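TT1696 protein (Thermus thermophilus, PDB 1UFB) is of unknown function but belongs to the HEPN-domain family and may bind DNA. Local coordinates at residues 8-13 and 38-43; 34-39 and 54-59. All coordinates share one frame; numbering follows the deposited sequence.

Interaction 1. Residues 8-13 and 38-43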
# COMPACT_ATOMS: atom_id res chain seq x y z
N LEU A 8 -14.58 -4.02 7.89
CA LEU A 8 -14.97 -5.05 6.93
C LEU A 8 -15.22 -4.42 5.60
O LEU A 8 -14.93 -5.01 4.56
CB LEU A 8 -16.26 -5.76 7.40
CG LEU A 8 -15.95 -7.14 7.91
CD1 LEU A 8 -15.47 -8.04 6.72
CD2 LEU A 8 -14.89 -7.02 9.02
N GLU A 9 -15.83 -3.23 5.65
CA GLU A 9 -16.14 -2.46 4.46
C GLU A 9 -14.80 -2.16 3.73
O GLU A 9 -14.70 -2.31 2.53
CB GLU A 9 -16.81 -1.15 4.88
CG GLU A 9 -18.12 -0.77 4.23
CD GLU A 9 -18.85 0.39 5.01
OE1 GLU A 9 -19.23 0.21 6.21
OE2 GLU A 9 -19.03 1.50 4.41
N GLN A 10 -13.80 -1.73 4.49
CA GLN A 10 -12.46 -1.44 3.92
C GLN A 10 -11.86 -2.70 3.32
O GLN A 10 -11.25 -2.65 2.25
CB GLN A 10 -11.53 -0.94 5.02
CG GLN A 10 -10.16 -0.45 4.47
CD GLN A 10 -10.30 0.69 3.46
OE1 GLN A 10 -11.08 1.64 3.68
NE2 GLN A 10 -9.53 0.63 2.36
N ALA A 11 -12.00 -3.83 4.03
CA ALA A 11 -11.42 -5.10 3.55
C ALA A 11 -12.04 -5.46 2.21
O ALA A 11 -11.32 -5.84 1.26
CB ALA A 11 -11.73 -6.24 4.60
N ARG A 12 -13.39 -5.35 2.13
CA ARG A 12 -14.09 -5.66 0.85
C ARG A 12 -13.61 -4.67 -0.22
O ARG A 12 -13.37 -5.04 -1.37
CB ARG A 12 -15.64 -5.61 1.01
CG ARG A 12 -16.25 -6.86 1.77
CD ARG A 12 -17.78 -6.84 1.81
NE ARG A 12 -18.27 -5.65 2.54
CZ ARG A 12 -18.65 -5.70 3.84
NH1 ARG A 12 -18.57 -6.87 4.48
NH2 ARG A 12 -19.09 -4.60 4.49
N HIS A 13 -13.48 -3.41 0.14
CA HIS A 13 -12.98 -2.42 -0.87
C HIS A 13 -11.56 -2.78 -1.36
O HIS A 13 -11.21 -2.66 -2.55
CB HIS A 13 -12.97 -0.98 -0.28
CG HIS A 13 -12.44 0.06 -1.25
ND1 HIS A 13 -11.12 0.45 -1.29
CD2 HIS A 13 -13.04 0.67 -2.31
CE1 HIS A 13 -10.92 1.26 -2.32
NE2 HIS A 13 -12.06 1.41 -2.96
N ALA A 38 -7.00 -8.91 3.64
CA ALA A 38 -6.95 -9.87 4.75
C ALA A 38 -6.67 -9.20 6.09
O ALA A 38 -7.28 -9.50 7.13
CB ALA A 38 -5.89 -10.97 4.49
N GLU A 39 -5.72 -8.27 6.07
CA GLU A 39 -5.33 -7.56 7.27
C GLU A 39 -6.52 -6.76 7.85
O GLU A 39 -6.83 -6.80 9.08
CB GLU A 39 -4.16 -6.58 6.85
CG GLU A 39 -3.48 -5.93 8.10
CD GLU A 39 -2.56 -4.76 7.74
OE1 GLU A 39 -1.58 -4.95 7.02
OE2 GLU A 39 -2.82 -3.64 8.22
N ALA A 40 -7.15 -5.96 7.00
CA ALA A 40 -8.29 -5.10 7.44
C ALA A 40 -9.47 -6.00 7.98
O ALA A 40 -10.11 -5.67 9.04
CB ALA A 40 -8.77 -4.19 6.24
N ALA A 41 -9.72 -7.11 7.30
CA ALA A 41 -10.82 -8.01 7.72
C ALA A 41 -10.51 -8.56 9.09
O ALA A 41 -11.41 -8.55 9.97
CB ALA A 41 -10.99 -9.17 6.74
N LEU A 42 -9.26 -9.03 9.32
CA LEU A 42 -8.94 -9.56 10.63
C LEU A 42 -8.93 -8.48 11.68
O LEU A 42 -9.35 -8.72 12.78
CB LEU A 42 -7.62 -10.35 10.62
CG LEU A 42 -7.74 -11.67 9.84
CD1 LEU A 42 -6.44 -12.33 9.64
CD2 LEU A 42 -8.66 -12.63 10.67
N LYS A 43 -8.48 -7.26 11.36
CA LYS A 43 -8.51 -6.19 12.36
C LYS A 43 -10.00 -5.93 12.71
O LYS A 43 -10.34 -5.72 13.86
CB LYS A 43 -7.79 -4.95 11.78
CG LYS A 43 -6.25 -5.11 11.98
CD LYS A 43 -5.44 -4.01 11.33
CE LYS A 43 -3.94 -4.31 11.61
NZ LYS A 43 -3.13 -3.12 10.94
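Two long antiparallel helices of the all-helical HEPN domain, 4-24 and 27-48, lie side by side here, their short segments crossing at -165° with axes only 7.6 Å apart. Small alanine side chains on both sides are consistent with this close approach. Along 38-43, the contact begins at Ala-40, just past Glu-39, whose carboxylate serves the second subunit through Tyr-91 of that chain. Ala-40 points toward helix 4-24; its CB rests on the backbone of Ala-11, 3.9 Å from the Ala-11 CA, with the CG of Gln-10 at the margin. The amide of Gln-10 turns away from this helix, and its OE1 is bound by the backbone N of Ala-101 of the second subunit. Ala-41 then offers its own backbone: the Ala-11 methyl sits over its N and CA, CB to N being 3.5 Å, while the two CB atoms meet at 3.7 Å. Leu-120 of helix 106-126 touches both Ala-41 and Leu-8, adding a third helix to this apolar seam. Although the CB of Leu-8 starts out away from helix 27-48, the branch at CG brings CD2 back to 3.9 Å from the carbonyl O of Ala-41.

Interaction 2. Residues 34-39 and 54-59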
# COMPACT_ATOMS: atom_id res chain seq x y z
N ALA A 34 -4.45 -7.63 -1.80
CA ALA A 34 -5.04 -8.81 -1.20
C ALA A 34 -4.56 -8.97 0.25
O ALA A 34 -5.32 -9.31 1.17
CB ALA A 34 -4.66 -10.08 -2.03
N GLN A 35 -3.26 -8.79 0.47
CA GLN A 35 -2.80 -8.87 1.88
C GLN A 35 -3.55 -7.77 2.72
O GLN A 35 -3.92 -8.01 3.89
CB GLN A 35 -1.26 -8.61 1.96
CG GLN A 35 -0.66 -8.59 3.40
CD GLN A 35 -0.92 -7.24 4.16
OE1 GLN A 35 -1.13 -6.21 3.54
NE2 GLN A 35 -0.85 -7.28 5.54
N GLN A 36 -3.76 -6.59 2.12
CA GLN A 36 -4.42 -5.50 2.84
C GLN A 36 -5.89 -5.84 3.14
O GLN A 36 -6.43 -5.44 4.20
CB GLN A 36 -4.34 -4.19 2.03
CG GLN A 36 -2.96 -3.53 2.06
CD GLN A 36 -2.66 -2.94 3.45
OE1 GLN A 36 -1.95 -3.55 4.34
NE2 GLN A 36 -3.21 -1.76 3.67
N ALA A 37 -6.53 -6.58 2.20
CA ALA A 37 -7.93 -7.01 2.45
C ALA A 37 -7.92 -7.94 3.65
O ALA A 37 -8.74 -7.79 4.57
CB ALA A 37 -8.49 -7.76 1.24
N ALA A 38 -7.00 -8.91 3.64
CA ALA A 38 -6.95 -9.87 4.75
C ALA A 38 -6.67 -9.20 6.09
O ALA A 38 -7.28 -9.50 7.13
CB ALA A 38 -5.89 -10.97 4.49
N GLU A 39 -5.72 -8.27 6.07
CA GLU A 39 -5.33 -7.56 7.27
C GLU A 39 -6.52 -6.76 7.85
O GLU A 39 -6.83 -6.80 9.08
CB GLU A 39 -4.16 -6.58 6.85
CG GLU A 39 -3.48 -5.93 8.10
CD GLU A 39 -2.56 -4.76 7.74
OE1 GLU A 39 -1.58 -4.95 7.02
OE2 GLU A 39 -2.82 -3.64 8.22
N TRP A 54 -2.81 -5.02 15.76
CA TRP A 54 -1.89 -4.16 15.02
C TRP A 54 -1.04 -4.95 14.09
O TRP A 54 -0.99 -6.17 14.15
CB TRP A 54 -0.90 -3.51 16.00
CG TRP A 54 -1.54 -2.73 17.05
CD1 TRP A 54 -1.87 -3.17 18.30
CD2 TRP A 54 -2.08 -1.43 16.92
NE1 TRP A 54 -2.60 -2.22 18.96
CE2 TRP A 54 -2.75 -1.13 18.14
CE3 TRP A 54 -2.08 -0.47 15.88
CZ2 TRP A 54 -3.41 0.08 18.36
CZ3 TRP A 54 -2.72 0.72 16.09
CH2 TRP A 54 -3.39 0.99 17.33
N GLY A 55 -0.28 -4.20 13.31
CA GLY A 55 0.70 -4.80 12.44
C GLY A 55 0.21 -5.30 11.09
O GLY A 55 -0.94 -5.11 10.68
N HIS A 56 1.10 -5.98 10.40
CA HIS A 56 0.79 -6.47 9.06
C HIS A 56 0.88 -7.96 8.88
O HIS A 56 0.67 -8.44 7.79
CB HIS A 56 1.73 -5.72 8.08
CG HIS A 56 1.65 -4.24 8.26
ND1 HIS A 56 0.49 -3.54 7.97
CD2 HIS A 56 2.51 -3.35 8.82
CE1 HIS A 56 0.63 -2.29 8.34
NE2 HIS A 56 1.84 -2.14 8.87
N SER A 57 1.07 -8.69 9.98
CA SER A 57 1.18 -10.14 9.92
C SER A 57 -0.18 -10.81 10.05
O SER A 57 -0.75 -10.83 11.15
CB SER A 57 2.06 -10.65 11.07
OG SER A 57 1.90 -12.09 11.17
N ILE A 58 -0.72 -11.36 8.97
CA ILE A 58 -1.98 -11.99 9.19
C ILE A 58 -1.80 -13.30 10.06
O ILE A 58 -2.74 -13.78 10.76
CB ILE A 58 -2.79 -12.14 7.85
CG1 ILE A 58 -2.69 -13.48 7.36
CG2 ILE A 58 -2.52 -10.97 6.77
CD1 ILE A 58 -4.02 -13.82 7.14
N LEU A 59 -0.58 -13.82 10.11
CA LEU A 59 -0.29 -14.95 11.03
C LEU A 59 -0.52 -14.49 12.48
O LEU A 59 -1.15 -15.21 13.28
CB LEU A 59 1.18 -15.41 10.93
CG LEU A 59 1.55 -16.53 9.96
CD1 LEU A 59 3.03 -16.94 10.19
CD2 LEU A 59 0.62 -17.79 10.27
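Glu-39 OE1 is held by two short, nearly straight hydrogen bonds, one from His-56 ND1 and one from the amide of Gln-35. The imidazole donates at 2.7 Å from ND1 to OE1, with the oxygen at the ring edge and in its plane. Carboxylate and ring cross obliquely, their planes 55° apart, and ND1 approaches OE1 from above the carboxylate plane. Gln-35 NE2 reaches the same oxygen at 2.9 Å, within its amide plane and along the anti lone pair of OE1. Both helix side chains leave with CG anti to the backbone N, but Gln-35 bends at chi2 while Glu-39 runs extended beyond CG, which brings amide and carboxylate together one turn apart. Gln-35 NE2 also makes a weak bond to the carbonyl O of His-56, 3.0 Å away but bent to 126°, so one amide nitrogen ties both the helix and the incoming chain. In this part of the HEPN fold the chain leaving helix 27-48 doubles back across it before helix 58-63 begins, with Ser-57 as N-cap, its OG bonded to Asp-60 N. Tyr-86 stacks on the His-56 ring. The bond to OE1 places a proton on ND1; the nearby carboxylate may raise the pKa of the ring, though Lys-43, in a salt bridge with OE2, would offset part of this. Beyond the polar cluster, Ile-58 points at helix 27-48, where its CG2 meets Ala-38 CB at 4.1 Å. Ile-119 of helix 106-126 touches both of these side chains, and the same CG2 lies 4.2 Å from the backbone N of Glu-39.

How the interactions relate
Both contacts are buried and share helix 27-48, overlapping at Ala-38 and Glu-39, with centres about 9 Å apart. Interaction 1 is an apolar helix-helix seam without a hydrogen bond between its segments; interaction 2 joins the helix to a loop and the start of helix 58-63, and is largely polar, with partly exposed residues such as His-56 at its margin. The two are directly linked: Lys-43, in segment 38-43, hydrogen-bonds through NZ to Gly-55 O, 3.0 Å away in segment 54-59, while Leu-42 CD1 packs on Ile-58 CD1 at 3.8 Å. Both also lie against the second subunit, the alanine seam no less than the polar loop cluster.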